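Local structure of putative acetyltransferase (Nocardia farcinica, 3D9W) at residues Leu165-Arg168 / Thr174-Trp177; Trp177-Phe182 / Val188-Phe193. The protein probably transfers acetyl groups to arylamine substrates as an arylamine N-acetyltransferase. All coordinates share one frame; numbering follows the deposited sequence.

How the contacts relate
Both contacts are antiparallel hairpin pairings in one sheet, and both use the strand 175-183: contact 1 joins it to 161-169, contact 2 to 188-193. Trp177 belongs to both, with its ring between Arg167 of contact 1 and Phe193 of contact 2. A backbone hydrogen bond from Val178 N to Glu166 O (2.9 Å) also ties them. Contact 1 lies near the hairpin turn, about 20 Å from the centre of the chain, partly buried and rich in charged side chains. Contact 2, at about 14 Å, is buried: aromatic and aliphatic groups dominate, and its main polar side-chain link is an arginine bound to a glutamine.

Contact 1 (Leu165-Arg168 / Thr174-Trp177); sequences LERR and TDLW
The indole of Trp177 carries the aliphatic part of Arg167 on one face, while Phe193 stacks on the opposite one: Arg167 CG stands 3.5 Å from the centroid of the six-membered ring, 6° off its normal, a CH-pi contact. At the ring edge, near its plane, Leu165 CD2 meets CE3 of Trp177 at 3.5 Å. The other flat group, the guanidinium of Arg168, has the Glu166 carboxylate at its edge. NE and NH2 of Arg168 both bind Glu166 OE2, each at 3.0 Å, a side-on salt bridge along the same strand.

These groups sit on the two faces of an antiparallel hairpin, with Arg167 and Trp177 on one side and Arg168 and Leu176 on the other. The latter two form the hydrogen-bonded pair, N of Arg168 to O of Leu176 at 2.8 Å and N of Leu176 to O of Arg168 at 3.0 Å. With its CG anti to the backbone N (chi1 -155°) and its chain bent further on, Arg167 crosses the indole and brings CD near Asp175 OD1, while NE stays 4.1 Å from that OD1, beyond a salt bridge. Arg167 thus meets the facing strand mainly through its methylenes, and Asp175 would add at most a modest electrostatic pull.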
loop_
_atom_site.group_PDB
_atom_site.type_symbol
_atom_site.label_atom_id
_atom_site.label_comp_id
_atom_site.label_asym_id
_atom_site.label_seq_id
_atom_site.Cartn_x
_atom_site.Cartn_y
_atom_site.Cartn_z
ATOM N N LEU A 165 -0.938 17.080 -5.939
ATOM C CA LEU A 165 -2.271 16.515 -6.066
ATOM C C LEU A 165 -2.963 17.363 -7.123
ATOM O O LEU A 165 -2.988 18.596 -7.039
ATOM C CB LEU A 165 -3.045 16.593 -4.747
ATOM C CG LEU A 165 -3.961 15.401 -4.447
ATOM C CD1 LEU A 165 -5.073 15.847 -3.519
ATOM C CD2 LEU A 165 -4.559 14.839 -5.722
ATOM N N GLU A 166 -3.530 16.698 -8.117
ATOM C CA GLU A 166 -4.188 17.394 -9.201
ATOM C C GLU A 166 -5.637 16.955 -9.350
ATOM O O GLU A 166 -5.938 15.771 -9.211
ATOM C CB GLU A 166 -3.407 17.100 -10.467
ATOM C CG GLU A 166 -3.853 17.802 -11.707
ATOM C CD GLU A 166 -2.684 17.966 -12.656
ATOM O OE1 GLU A 166 -1.753 18.726 -12.288
ATOM O OE2 GLU A 166 -2.685 17.330 -13.741
ATOM N N ARG A 167 -6.532 17.909 -9.608
ATOM C CA ARG A 167 -7.946 17.593 -9.799
ATOM C C ARG A 167 -8.352 17.860 -11.243
ATOM O O ARG A 167 -8.377 19.002 -11.692
ATOM C CB ARG A 167 -8.855 18.408 -8.868
ATOM C CG ARG A 167 -10.195 17.695 -8.604
ATOM C CD ARG A 167 -11.438 18.486 -9.009
ATOM N NE ARG A 167 -11.763 19.545 -8.056
ATOM C CZ ARG A 167 -11.514 20.838 -8.260
ATOM N NH1 ARG A 167 -10.940 21.237 -9.393
ATOM N NH2 ARG A 167 -11.826 21.730 -7.326
ATOM N N ARG A 168 -8.663 16.797 -11.969
ATOM C CA ARG A 168 -9.064 16.923 -13.354
ATOM C C ARG A 168 -10.519 16.514 -13.493
ATOM O O ARG A 168 -11.202 16.241 -12.499
ATOM C CB ARG A 168 -8.208 16.014 -14.240
ATOM C CG ARG A 168 -6.746 16.386 -14.328
ATOM C CD ARG A 168 -6.028 15.470 -15.322
ATOM N NE ARG A 168 -4.576 15.631 -15.242
ATOM C CZ ARG A 168 -3.680 14.860 -15.864
ATOM N NH1 ARG A 168 -4.079 13.848 -16.639
ATOM N NH2 ARG A 168 -2.373 15.089 -15.688
ATOM N N THR A 174 -16.882 14.130 -14.233
ATOM C CA THR A 174 -16.579 13.516 -12.962
ATOM C C THR A 174 -15.187 13.906 -12.502
ATOM O O THR A 174 -14.338 14.273 -13.310
ATOM C CB THR A 174 -16.615 12.018 -13.104
ATOM O OG1 THR A 174 -15.708 11.642 -14.149
ATOM C CG2 THR A 174 -18.010 11.557 -13.477
ATOM N N ASP A 175 -14.955 13.823 -11.200
ATOM C CA ASP A 175 -13.651 14.143 -10.645
ATOM C C ASP A 175 -12.634 13.066 -10.992
ATOM O O ASP A 175 -12.919 11.868 -10.880
ATOM C CB ASP A 175 -13.723 14.243 -9.125
ATOM C CG ASP A 175 -14.179 15.588 -8.662
ATOM O OD1 ASP A 175 -14.176 16.522 -9.494
ATOM O OD2 ASP A 175 -14.526 15.714 -7.465
ATOM N N LEU A 176 -11.453 13.494 -11.422
ATOM C CA LEU A 176 -10.385 12.558 -11.721
ATOM C C LEU A 176 -9.137 13.108 -11.047
ATOM O O LEU A 176 -8.534 14.065 -11.524
ATOM C CB LEU A 176 -10.162 12.433 -13.226
ATOM C CG LEU A 176 -9.065 11.432 -13.605
ATOM C CD1 LEU A 176 -9.457 10.015 -13.172
ATOM C CD2 LEU A 176 -8.837 11.496 -15.103
ATOM N N TRP A 177 -8.762 12.516 -9.920
ATOM C CA TRP A 177 -7.593 12.984 -9.201
ATOM C C TRP A 177 -6.328 12.301 -9.677
ATOM O O TRP A 177 -6.348 11.134 -10.068
ATOM C CB TRP A 177 -7.753 12.749 -7.701
ATOM C CG TRP A 177 -8.923 13.437 -7.099
ATOM C CD1 TRP A 177 -10.214 12.987 -7.056
ATOM C CD2 TRP A 177 -8.915 14.698 -6.438
ATOM N NE1 TRP A 177 -11.012 13.893 -6.403
ATOM C CE2 TRP A 177 -10.238 14.955 -6.012
ATOM C CE3 TRP A 177 -7.919 15.640 -6.162
ATOM C CZ2 TRP A 177 -10.589 16.118 -5.321
ATOM C CZ3 TRP A 177 -8.263 16.793 -5.479
ATOM C CH2 TRP A 177 -9.592 17.024 -5.063
#

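Contact 2 (Trp177-Phe182 / Val188-Phe193); sequences WVLHQF and VDRYTF
Trp177 and Phe193 form the hydrogen-bonded pair at one end of this beta hairpin, part of the antiparallel sheet that makes up the beta-barrel domain in arylamine N-acetyltransferases. Their backbones exchange two bonds, Trp177 N to Phe193 O at 2.9 Å and Phe193 N to Trp177 O at 3.0 Å. The Phe193 ring makes an offset stack with the five-membered ring of Trp177, centroids 4.8 Å apart and planes at 15°, on the indole face away from Arg167; Trp177 CB also lies over the phenyl face.

This is the tightly packed side of the hairpin. Leu179 lies alongside Tyr191, its CB 3.8 Å from CE1 of Tyr191, and the phenol continues to a hydrogen bond with Tyr147. The other face is looser: His180, Asp189 and Thr192 are partly open to solvent, while Val178 beside them is buried. There Val178 CG1 comes no nearer than 4.0 Å to Asp189 CB, and the Asp189 carboxylate turns from the hairpin to Thr108 and Gly110.

Between the pairs Val178-Thr192 and His180-Asp189 the second strand has one residue extra, a beta bulge, and Arg190 N bonds to Leu179 O. From the bulge the Arg190 side chain reaches the Gln181 amide; its NH1 is salt-bridged to Asp136. Gln181 CG sits between the backbone N and carbonyl carbon (chi1 63°), and the extended chain beyond carries OE1 to the guanidinium edge, where Arg190 NE at 2.9 Å and NH2 at 3.1 Å both donate to that oxygen.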
loop_
_atom_site.group_PDB
_atom_site.type_symbol
_atom_site.label_atom_id
_atom_site.label_comp_id
_atom_site.label_asym_id
_atom_site.label_seq_id
_atom_site.Cartn_x
_atom_site.Cartn_y
_atom_site.Cartn_z
ATOM N N TRP A 177 -8.762 12.516 -9.920
ATOM C CA TRP A 177 -7.593 12.984 -9.201
ATOM C C TRP A 177 -6.328 12.301 -9.677
ATOM O O TRP A 177 -6.348 11.134 -10.068
ATOM C CB TRP A 177 -7.753 12.749 -7.701
ATOM C CG TRP A 177 -8.923 13.437 -7.099
ATOM C CD1 TRP A 177 -10.214 12.987 -7.056
ATOM C CD2 TRP A 177 -8.915 14.698 -6.438
ATOM N NE1 TRP A 177 -11.012 13.893 -6.403
ATOM C CE2 TRP A 177 -10.238 14.955 -6.012
ATOM C CE3 TRP A 177 -7.919 15.640 -6.162
ATOM C CZ2 TRP A 177 -10.589 16.118 -5.321
ATOM C CZ3 TRP A 177 -8.263 16.793 -5.479
ATOM C CH2 TRP A 177 -9.592 17.024 -5.063
ATOM N N VAL A 178 -5.223 13.040 -9.636
ATOM C CA VAL A 178 -3.933 12.516 -10.051
ATOM C C VAL A 178 -2.861 12.917 -9.045
ATOM O O VAL A 178 -2.586 14.102 -8.855
ATOM C CB VAL A 178 -3.514 13.067 -11.425
ATOM C CG1 VAL A 178 -2.416 12.203 -12.014
ATOM C CG2 VAL A 178 -4.711 13.139 -12.353
ATOM N N LEU A 179 -2.265 11.928 -8.393
ATOM C CA LEU A 179 -1.203 12.195 -7.439
ATOM C C LEU A 179 0.115 12.070 -8.197
ATOM O O LEU A 179 0.328 11.090 -8.906
ATOM C CB LEU A 179 -1.242 11.177 -6.305
ATOM C CG LEU A 179 -0.252 11.477 -5.185
ATOM C CD1 LEU A 179 -0.765 12.662 -4.386
ATOM C CD2 LEU A 179 -0.086 10.259 -4.295
ATOM N N HIS A 180 0.990 13.061 -8.053
ATOM C CA HIS A 180 2.283 13.050 -8.738
ATOM C C HIS A 180 3.417 12.872 -7.740
ATOM O O HIS A 180 3.459 13.557 -6.738
ATOM C CB HIS A 180 2.502 14.369 -9.486
ATOM C CG HIS A 180 1.558 14.595 -10.626
ATOM N ND1 HIS A 180 1.802 14.128 -11.899
ATOM C CD2 HIS A 180 0.379 15.259 -10.688
ATOM C CE1 HIS A 180 0.816 14.499 -12.698
ATOM N NE2 HIS A 180 -0.061 15.186 -11.988
ATOM N N GLN A 181 4.345 11.966 -8.016
ATOM C CA GLN A 181 5.468 11.751 -7.113
ATOM C C GLN A 181 6.757 12.022 -7.861
ATOM O O GLN A 181 6.809 11.834 -9.068
ATOM C CB GLN A 181 5.488 10.307 -6.617
ATOM C CG GLN A 181 5.684 9.300 -7.730
ATOM C CD GLN A 181 6.066 7.927 -7.225
ATOM O OE1 GLN A 181 5.427 7.384 -6.330
ATOM N NE2 GLN A 181 7.111 7.352 -7.807
ATOM N N PHE A 182 7.787 12.471 -7.143
ATOM C CA PHE A 182 9.097 12.741 -7.741
ATOM C C PHE A 182 9.989 11.543 -7.445
ATOM O O PHE A 182 10.082 11.109 -6.300
ATOM C CB PHE A 182 9.725 14.000 -7.147
ATOM C CG PHE A 182 10.950 14.458 -7.878
ATOM C CD1 PHE A 182 10.843 15.096 -9.114
ATOM C CD2 PHE A 182 12.217 14.198 -7.366
ATOM C CE1 PHE A 182 11.983 15.462 -9.830
ATOM C CE2 PHE A 182 13.373 14.563 -8.075
ATOM C CZ PHE A 182 13.252 15.194 -9.312
ATOM N N VAL A 188 6.339 12.326 -12.063
ATOM C CA VAL A 188 5.550 11.338 -12.751
ATOM C C VAL A 188 4.214 11.169 -12.048
ATOM O O VAL A 188 4.067 11.478 -10.858
ATOM C CB VAL A 188 6.296 9.979 -12.816
ATOM C CG1 VAL A 188 6.372 9.355 -11.438
ATOM C CG2 VAL A 188 5.601 9.048 -13.781
ATOM N N ASP A 189 3.236 10.701 -12.813
ATOM C CA ASP A 189 1.911 10.453 -12.298
ATOM C C ASP A 189 1.915 9.045 -11.699
ATOM O O ASP A 189 2.158 8.054 -12.389
ATOM C CB ASP A 189 0.898 10.566 -13.435
ATOM C CG ASP A 189 1.282 9.725 -14.647
ATOM O OD1 ASP A 189 1.069 8.492 -14.620
ATOM O OD2 ASP A 189 1.809 10.294 -15.630
ATOM N N ARG A 190 1.690 8.964 -10.396
ATOM C CA ARG A 190 1.667 7.672 -9.750
ATOM C C ARG A 190 0.388 6.979 -10.201
ATOM O O ARG A 190 0.437 5.983 -10.920
ATOM C CB ARG A 190 1.689 7.821 -8.220
ATOM C CG ARG A 190 1.666 6.485 -7.476
ATOM C CD ARG A 190 1.526 6.616 -5.962
ATOM N NE ARG A 190 2.786 6.965 -5.312
ATOM C CZ ARG A 190 3.030 6.800 -4.014
ATOM N NH1 ARG A 190 2.094 6.286 -3.222
ATOM N NH2 ARG A 190 4.209 7.144 -3.507
ATOM N N TYR A 191 -0.756 7.526 -9.811
ATOM C CA TYR A 191 -2.032 6.935 -10.166
ATOM C C TYR A 191 -3.142 7.961 -10.282
ATOM O O TYR A 191 -2.932 9.145 -10.070
ATOM C CB TYR A 191 -2.424 5.902 -9.108
ATOM C CG TYR A 191 -2.446 6.426 -7.676
ATOM C CD1 TYR A 191 -3.260 7.502 -7.306
ATOM C CD2 TYR A 191 -1.651 5.840 -6.688
ATOM C CE1 TYR A 191 -3.274 7.976 -5.993
ATOM C CE2 TYR A 191 -1.662 6.308 -5.378
ATOM C CZ TYR A 191 -2.470 7.372 -5.038
ATOM O OH TYR A 191 -2.460 7.833 -3.745
ATOM N N THR A 192 -4.332 7.492 -10.619
ATOM C CA THR A 192 -5.488 8.366 -10.709
ATOM C C THR A 192 -6.624 7.691 -9.940
ATOM O O THR A 192 -6.642 6.471 -9.807
ATOM C CB THR A 192 -5.955 8.557 -12.158
ATOM O OG1 THR A 192 -6.501 7.324 -12.654
ATOM C CG2 THR A 192 -4.804 9.002 -13.035
ATOM N N PHE A 193 -7.562 8.477 -9.420
ATOM C CA PHE A 193 -8.692 7.898 -8.702
ATOM C C PHE A 193 -9.924 8.785 -8.711
ATOM O O PHE A 193 -9.828 10.001 -8.881
ATOM C CB PHE A 193 -8.316 7.565 -7.252
ATOM C CG PHE A 193 -8.062 8.765 -6.386
ATOM C CD1 PHE A 193 -6.814 9.367 -6.360
ATOM C CD2 PHE A 193 -9.057 9.256 -5.554
ATOM C CE1 PHE A 193 -6.559 10.431 -5.510
ATOM C CE2 PHE A 193 -8.816 10.316 -4.704
ATOM C CZ PHE A 193 -7.567 10.908 -4.677
#